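Local coordinates for glucose-6-phosphate dehydrogenase (PDB 5AQ1), which catalyses the NADP-dependent oxidation of glucose 6-phosphate, the entry step of the pentose phosphate pathway, in the parasite Trypanosoma cruzi, at residues B[109-114]-B[125-130]; B[315-320]-B[327-332]. One frame throughout, in Å; residues are numbered along the deposited sequence.

Contact 1 (B[109-114]-B[125-130])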
loop_
_atom_site.group_PDB
_atom_site.type_symbol
_atom_site.label_atom_id
_atom_site.label_comp_id
_atom_site.label_asym_id
_atom_site.label_seq_id
_atom_site.Cartn_x
_atom_site.Cartn_y
_atom_site.Cartn_z
ATOM N N SER B 109 -36.965 -36.825 -26.656
ATOM C CA SER B 109 -37.899 -37.921 -26.395
ATOM C C SER B 109 -38.476 -37.780 -24.991
ATOM O O SER B 109 -37.914 -37.072 -24.150
ATOM C CB SER B 109 -37.196 -39.270 -26.504
ATOM O OG SER B 109 -36.631 -39.448 -27.785
ATOM N N TYR B 110 -39.605 -38.444 -24.749
ATOM C CA TYR B 110 -40.196 -38.504 -23.412
ATOM C C TYR B 110 -40.442 -39.952 -23.015
ATOM O O TYR B 110 -40.601 -40.828 -23.865
ATOM C CB TYR B 110 -41.502 -37.700 -23.325
ATOM C CG TYR B 110 -42.079 -37.662 -21.922
ATOM C CD1 TYR B 110 -41.602 -36.766 -20.976
ATOM C CD2 TYR B 110 -43.074 -38.555 -21.533
ATOM C CE1 TYR B 110 -42.113 -36.747 -19.688
ATOM C CE2 TYR B 110 -43.587 -38.546 -20.249
ATOM C CZ TYR B 110 -43.105 -37.641 -19.330
ATOM O OH TYR B 110 -43.619 -37.632 -18.055
ATOM N N MET B 111 -40.467 -40.185 -21.708
ATOM C CA MET B 111 -40.591 -41.518 -21.150
ATOM C C MET B 111 -41.218 -41.428 -19.762
ATOM O O MET B 111 -40.905 -40.521 -18.994
ATOM C CB MET B 111 -39.198 -42.129 -21.077
ATOM C CG MET B 111 -39.095 -43.414 -20.293
ATOM S SD MET B 111 -37.372 -43.879 -20.068
ATOM C CE MET B 111 -37.638 -45.571 -19.549
ATOM N N THR B 112 -42.097 -42.374 -19.446
ATOM C CA THR B 112 -42.796 -42.392 -18.163
ATOM C C THR B 112 -42.145 -43.391 -17.204
ATOM O O THR B 112 -41.703 -44.466 -17.616
ATOM C CB THR B 112 -44.287 -42.738 -18.347
ATOM O OG1 THR B 112 -44.909 -41.750 -19.181
ATOM C CG2 THR B 112 -45.015 -42.787 -17.006
ATOM N N GLY B 113 -42.083 -43.023 -15.926
ATOM C CA GLY B 113 -41.538 -43.902 -14.895
ATOM C C GLY B 113 -41.556 -43.265 -13.518
ATOM O O GLY B 113 -41.692 -42.047 -13.391
ATOM N N SER B 114 -41.404 -44.093 -12.489
ATOM C CA SER B 114 -41.354 -43.622 -11.106
ATOM C C SER B 114 -39.943 -43.173 -10.705
ATOM O O SER B 114 -38.985 -43.344 -11.461
ATOM C CB SER B 114 -41.828 -44.721 -10.161
ATOM O OG SER B 114 -40.842 -45.730 -10.051
ATOM N N ASN B 125 -32.203 -46.979 -18.244
ATOM C CA ASN B 125 -30.901 -47.412 -18.740
ATOM C C ASN B 125 -30.981 -47.976 -20.159
ATOM O O ASN B 125 -30.153 -47.660 -21.014
ATOM C CB ASN B 125 -30.313 -48.460 -17.795
ATOM C CG ASN B 125 -28.906 -48.873 -18.178
ATOM O OD1 ASN B 125 -27.968 -48.094 -18.057
ATOM N ND2 ASN B 125 -28.752 -50.109 -18.636
ATOM N N GLU B 126 -31.989 -48.810 -20.396
ATOM C CA GLU B 126 -32.174 -49.473 -21.691
ATOM C C GLU B 126 -32.530 -48.491 -22.795
ATOM O O GLU B 126 -32.092 -48.645 -23.937
ATOM C CB GLU B 126 -33.266 -50.538 -21.588
ATOM C CG GLU B 126 -32.847 -51.736 -20.759
ATOM C CD GLU B 126 -34.012 -52.604 -20.337
ATOM O OE1 GLU B 126 -35.069 -52.602 -21.008
ATOM O OE2 GLU B 126 -33.864 -53.289 -19.305
ATOM N N ARG B 127 -33.345 -47.501 -22.453
ATOM C CA ARG B 127 -33.711 -46.455 -23.389
ATOM C C ARG B 127 -32.477 -45.638 -23.771
ATOM O O ARG B 127 -32.302 -45.274 -24.936
ATOM C CB ARG B 127 -34.778 -45.558 -22.771
ATOM C CG ARG B 127 -35.275 -44.452 -23.683
ATOM C CD ARG B 127 -35.888 -44.992 -24.970
ATOM N NE ARG B 127 -36.947 -44.106 -25.445
ATOM C CZ ARG B 127 -38.205 -44.118 -25.000
ATOM N NH1 ARG B 127 -38.595 -44.988 -24.067
ATOM N NH2 ARG B 127 -39.085 -43.254 -25.494
ATOM N N ILE B 128 -31.626 -45.368 -22.785
ATOM C CA ILE B 128 -30.359 -44.688 -23.031
ATOM C C ILE B 128 -29.467 -45.559 -23.910
ATOM O O ILE B 128 -28.875 -45.066 -24.868
ATOM C CB ILE B 128 -29.624 -44.337 -21.719
ATOM C CG1 ILE B 128 -30.401 -43.270 -20.943
ATOM C CG2 ILE B 128 -28.215 -43.830 -22.007
ATOM C CD1 ILE B 128 -29.962 -43.107 -19.503
ATOM N N LEU B 129 -29.379 -46.849 -23.588
ATOM C CA LEU B 129 -28.585 -47.789 -24.386
ATOM C C LEU B 129 -29.003 -47.787 -25.855
ATOM O O LEU B 129 -28.148 -47.789 -26.740
ATOM C CB LEU B 129 -28.690 -49.216 -23.834
ATOM C CG LEU B 129 -27.863 -49.596 -22.601
ATOM C CD1 LEU B 129 -28.264 -50.986 -22.115
ATOM C CD2 LEU B 129 -26.363 -49.526 -22.866
ATOM N N ARG B 130 -30.311 -47.800 -26.108
ATOM C CA ARG B 130 -30.839 -47.721 -27.475
ATOM C C ARG B 130 -30.341 -46.490 -28.217
ATOM O O ARG B 130 -29.979 -46.564 -29.391
ATOM C CB ARG B 130 -32.374 -47.696 -27.486
ATOM C CG ARG B 130 -32.981 -49.079 -27.525
ATOM C CD ARG B 130 -34.484 -49.039 -27.733
ATOM N NE ARG B 130 -35.068 -50.345 -27.450
ATOM C CZ ARG B 130 -35.447 -50.766 -26.244
ATOM N NH1 ARG B 130 -35.323 -49.985 -25.169
ATOM N NH2 ARG B 130 -35.958 -51.990 -26.112
#
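Met-111 and Arg-127 carry the side-chain packing of this contact, which joins strand 108-112 to helix 118-134 in the Rossmann-type nucleotide-binding domain. The strand is the outermost one at its end of the parallel sheet within the chain, and the helix is the next element after it. The two side chains run past each other in opposite directions. Their apolar meeting is between SD of Met-111 and CB of Arg-127, 4.1 Å apart, while CG of Met-111 lies 4.1 Å from NH1 of Arg-127, oblique to the guanidinium plane. Met-111 reaches the helix because its CG stands anti to the backbone N (chi1 169°) and the chain stays extended beyond it. The same side chain also touches Leu-69 and Tyr-71 of the neighbouring strand and Leu-124 of the same helix.

The backbones remain well apart, with CA of Met-111 8.8 Å from CA of Arg-127, and the segments bury 165 Å² in all. The Tyr-110 side chain leaves the backbone away from the helix; it lies about 5 Å from bound NADPH, and its OH is hydrogen-bonded to the carbonyl of Ser-74. The polar approach uses its backbone instead: Arg-127, bent at chi2 (59°) and again at chi3, brings NH2 to 3.3 Å from O of Tyr-110.

Contact 2 (B[315-320]-B[327-332])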
loop_
_atom_site.group_PDB
_atom_site.type_symbol
_atom_site.label_atom_id
_atom_site.label_comp_id
_atom_site.label_asym_id
_atom_site.label_seq_id
_atom_site.Cartn_x
_atom_site.Cartn_y
_atom_site.Cartn_z
ATOM N N LEU B 315 -35.063 -8.046 9.964
ATOM C CA LEU B 315 -35.942 -8.938 9.219
ATOM C C LEU B 315 -37.248 -8.242 8.877
ATOM O O LEU B 315 -37.693 -7.346 9.600
ATOM C CB LEU B 315 -36.236 -10.197 10.041
ATOM C CG LEU B 315 -35.344 -11.419 9.817
ATOM C CD1 LEU B 315 -33.894 -11.054 9.545
ATOM C CD2 LEU B 315 -35.449 -12.343 11.019
ATOM N N GLY B 316 -37.864 -8.677 7.782
ATOM C CA GLY B 316 -39.139 -8.129 7.344
ATOM C C GLY B 316 -40.054 -9.165 6.720
ATOM O O GLY B 316 -39.598 -10.168 6.172
ATOM N N GLN B 317 -41.355 -8.900 6.805
ATOM C CA GLN B 317 -42.394 -9.747 6.215
ATOM C C GLN B 317 -43.435 -8.825 5.591
ATOM O O GLN B 317 -44.026 -8.001 6.294
ATOM C CB GLN B 317 -43.029 -10.618 7.302
ATOM C CG GLN B 317 -44.027 -11.647 6.809
ATOM C CD GLN B 317 -44.772 -12.305 7.954
ATOM O OE1 GLN B 317 -45.652 -11.695 8.560
ATOM N NE2 GLN B 317 -44.423 -13.551 8.260
ATOM N N TYR B 318 -43.663 -8.950 4.285
ATOM C CA TYR B 318 -44.480 -7.958 3.575
ATOM C C TYR B 318 -45.974 -8.058 3.895
ATOM O O TYR B 318 -46.514 -9.147 4.087
ATOM C CB TYR B 318 -44.231 -7.977 2.052
ATOM C CG TYR B 318 -44.827 -9.135 1.274
ATOM C CD1 TYR B 318 -46.124 -9.074 0.770
ATOM C CD2 TYR B 318 -44.072 -10.272 0.996
ATOM C CE1 TYR B 318 -46.661 -10.124 0.042
ATOM C CE2 TYR B 318 -44.597 -11.324 0.269
ATOM C CZ TYR B 318 -45.892 -11.246 -0.204
ATOM O OH TYR B 318 -46.416 -12.292 -0.924
ATOM N N THR B 319 -46.609 -6.893 3.975
ATOM C CA THR B 319 -48.045 -6.773 4.161
ATOM C C THR B 319 -48.655 -6.264 2.859
ATOM O O THR B 319 -47.931 -5.982 1.900
ATOM C CB THR B 319 -48.377 -5.787 5.298
ATOM O OG1 THR B 319 -47.806 -4.504 5.008
ATOM C CG2 THR B 319 -47.833 -6.296 6.625
ATOM N N ALA B 320 -49.981 -6.145 2.834
ATOM C CA ALA B 320 -50.708 -5.675 1.651
ATOM C C ALA B 320 -50.195 -4.323 1.151
ATOM O O ALA B 320 -49.838 -3.448 1.947
ATOM C CB ALA B 320 -52.199 -5.593 1.949
ATOM N N PRO B 327 -51.960 -8.554 -2.169
ATOM C CA PRO B 327 -52.302 -8.891 -0.789
ATOM C C PRO B 327 -51.047 -9.194 0.034
ATOM O O PRO B 327 -49.984 -9.452 -0.534
ATOM C CB PRO B 327 -53.159 -10.146 -0.942
ATOM C CG PRO B 327 -52.626 -10.807 -2.165
ATOM C CD PRO B 327 -52.119 -9.713 -3.068
ATOM N N GLY B 328 -51.179 -9.166 1.357
ATOM C CA GLY B 328 -50.049 -9.406 2.246
ATOM C C GLY B 328 -49.581 -10.850 2.255
ATOM O O GLY B 328 -50.251 -11.740 1.720
ATOM N N TYR B 329 -48.420 -11.073 2.864
ATOM C CA TYR B 329 -47.851 -12.412 2.989
ATOM C C TYR B 329 -48.773 -13.321 3.803
ATOM O O TYR B 329 -48.977 -14.480 3.444
ATOM C CB TYR B 329 -46.458 -12.361 3.636
ATOM C CG TYR B 329 -45.834 -13.727 3.790
ATOM C CD1 TYR B 329 -45.233 -14.359 2.710
ATOM C CD2 TYR B 329 -45.865 -14.401 5.008
ATOM C CE1 TYR B 329 -44.672 -15.618 2.838
ATOM C CE2 TYR B 329 -45.309 -15.662 5.144
ATOM C CZ TYR B 329 -44.716 -16.262 4.055
ATOM O OH TYR B 329 -44.165 -17.509 4.181
ATOM N N LEU B 330 -49.327 -12.785 4.890
ATOM C CA LEU B 330 -50.206 -13.551 5.780
ATOM C C LEU B 330 -51.614 -13.782 5.216
ATOM O O LEU B 330 -52.380 -14.546 5.796
ATOM C CB LEU B 330 -50.306 -12.872 7.152
ATOM C CG LEU B 330 -49.013 -12.805 7.975
ATOM C CD1 LEU B 330 -49.162 -11.837 9.139
ATOM C CD2 LEU B 330 -48.604 -14.183 8.479
ATOM N N ASP B 331 -51.960 -13.121 4.110
ATOM C CA ASP B 331 -53.246 -13.358 3.439
ATOM C C ASP B 331 -53.200 -14.557 2.486
ATOM O O ASP B 331 -54.245 -15.035 2.047
ATOM C CB ASP B 331 -53.703 -12.108 2.676
ATOM C CG ASP B 331 -53.921 -10.909 3.585
ATOM O OD1 ASP B 331 -54.144 -11.103 4.800
ATOM O OD2 ASP B 331 -53.867 -9.766 3.077
ATOM N N ASP B 332 -51.999 -15.031 2.155
ATOM C CA ASP B 332 -51.847 -16.237 1.344
ATOM C C ASP B 332 -52.427 -17.412 2.130
ATOM O O ASP B 332 -51.938 -17.719 3.214
ATOM C CB ASP B 332 -50.362 -16.474 1.014
ATOM C CG ASP B 332 -50.116 -17.756 0.220
ATOM O OD1 ASP B 332 -51.081 -18.392 -0.250
ATOM O OD2 ASP B 332 -48.938 -18.128 0.059
HETATM O O HOH W 1 -49.361 -11.971 -1.597
#
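OH of Tyr-318 is gripped twice: by a water 3.0 Å away, which bridges to Pro-327, and by the backbone N-H of Thr-253. The water donates onward to O of Pro-327 at 2.8 Å, and both the water and Pro-327 O lie at the edge of the Tyr-318 ring, near its plane. The direct link between the segments is a hydrogen bond from N of Tyr-329 to O of Tyr-318 at 3.0 Å, nearly straight at the hydrogen, with the donor coming from above the carbonyl plane.

The two tyrosines form an offset edge-to-face pair, the edge of Tyr-329 toward the face of Tyr-318, with planes 75° apart. A CH-pi contact accompanies it: CB of Tyr-329 sits almost straight above the centre of the Tyr-318 ring, 4.0 Å from the centroid. Tyr-318 turns its ring over this CB by placing CG between its backbone N and carbonyl carbon (chi1 75°).

The segments are the end of strand 313-319, in the large mixed sheet of the C-terminal domain, and the loop that doubles back beside it. CA of Thr-319 and CA of Gly-328 are 3.8 Å apart.

Gln-317 and Tyr-329 cross as side chains at about a right angle, yet the amide plane stays within 26° of the ring plane, NE2 of Gln-317 being 3.7 Å from CD2 of Tyr-329. That amide nitrogen donates to the carbonyls of Ser-339 and Cys-341, while OE1 of Gln-317 lies 3.6 Å from CD1 of Leu-330.

Contact 1 comes first along the chain and contact 2 follows much later. Their centres are 44 Å apart and their nearest atoms about 27 Å, without touching. They share no beta sheet: contact 1 lies at an edge strand of the parallel sheet in the nucleotide-binding domain, contact 2 at the end of strand 313-319 in the mixed sheet of the C-terminal domain. Each pairs a strand with the chain that soon follows it, a helix in one case and a loop in the other, so each packs within its own domain. The Tyr-110 side chain of contact 1 comes near the cofactor; contact 2 lies well away from the substrate, the Tyr-318 side chain being about 11 Å from glucose 6-phosphate.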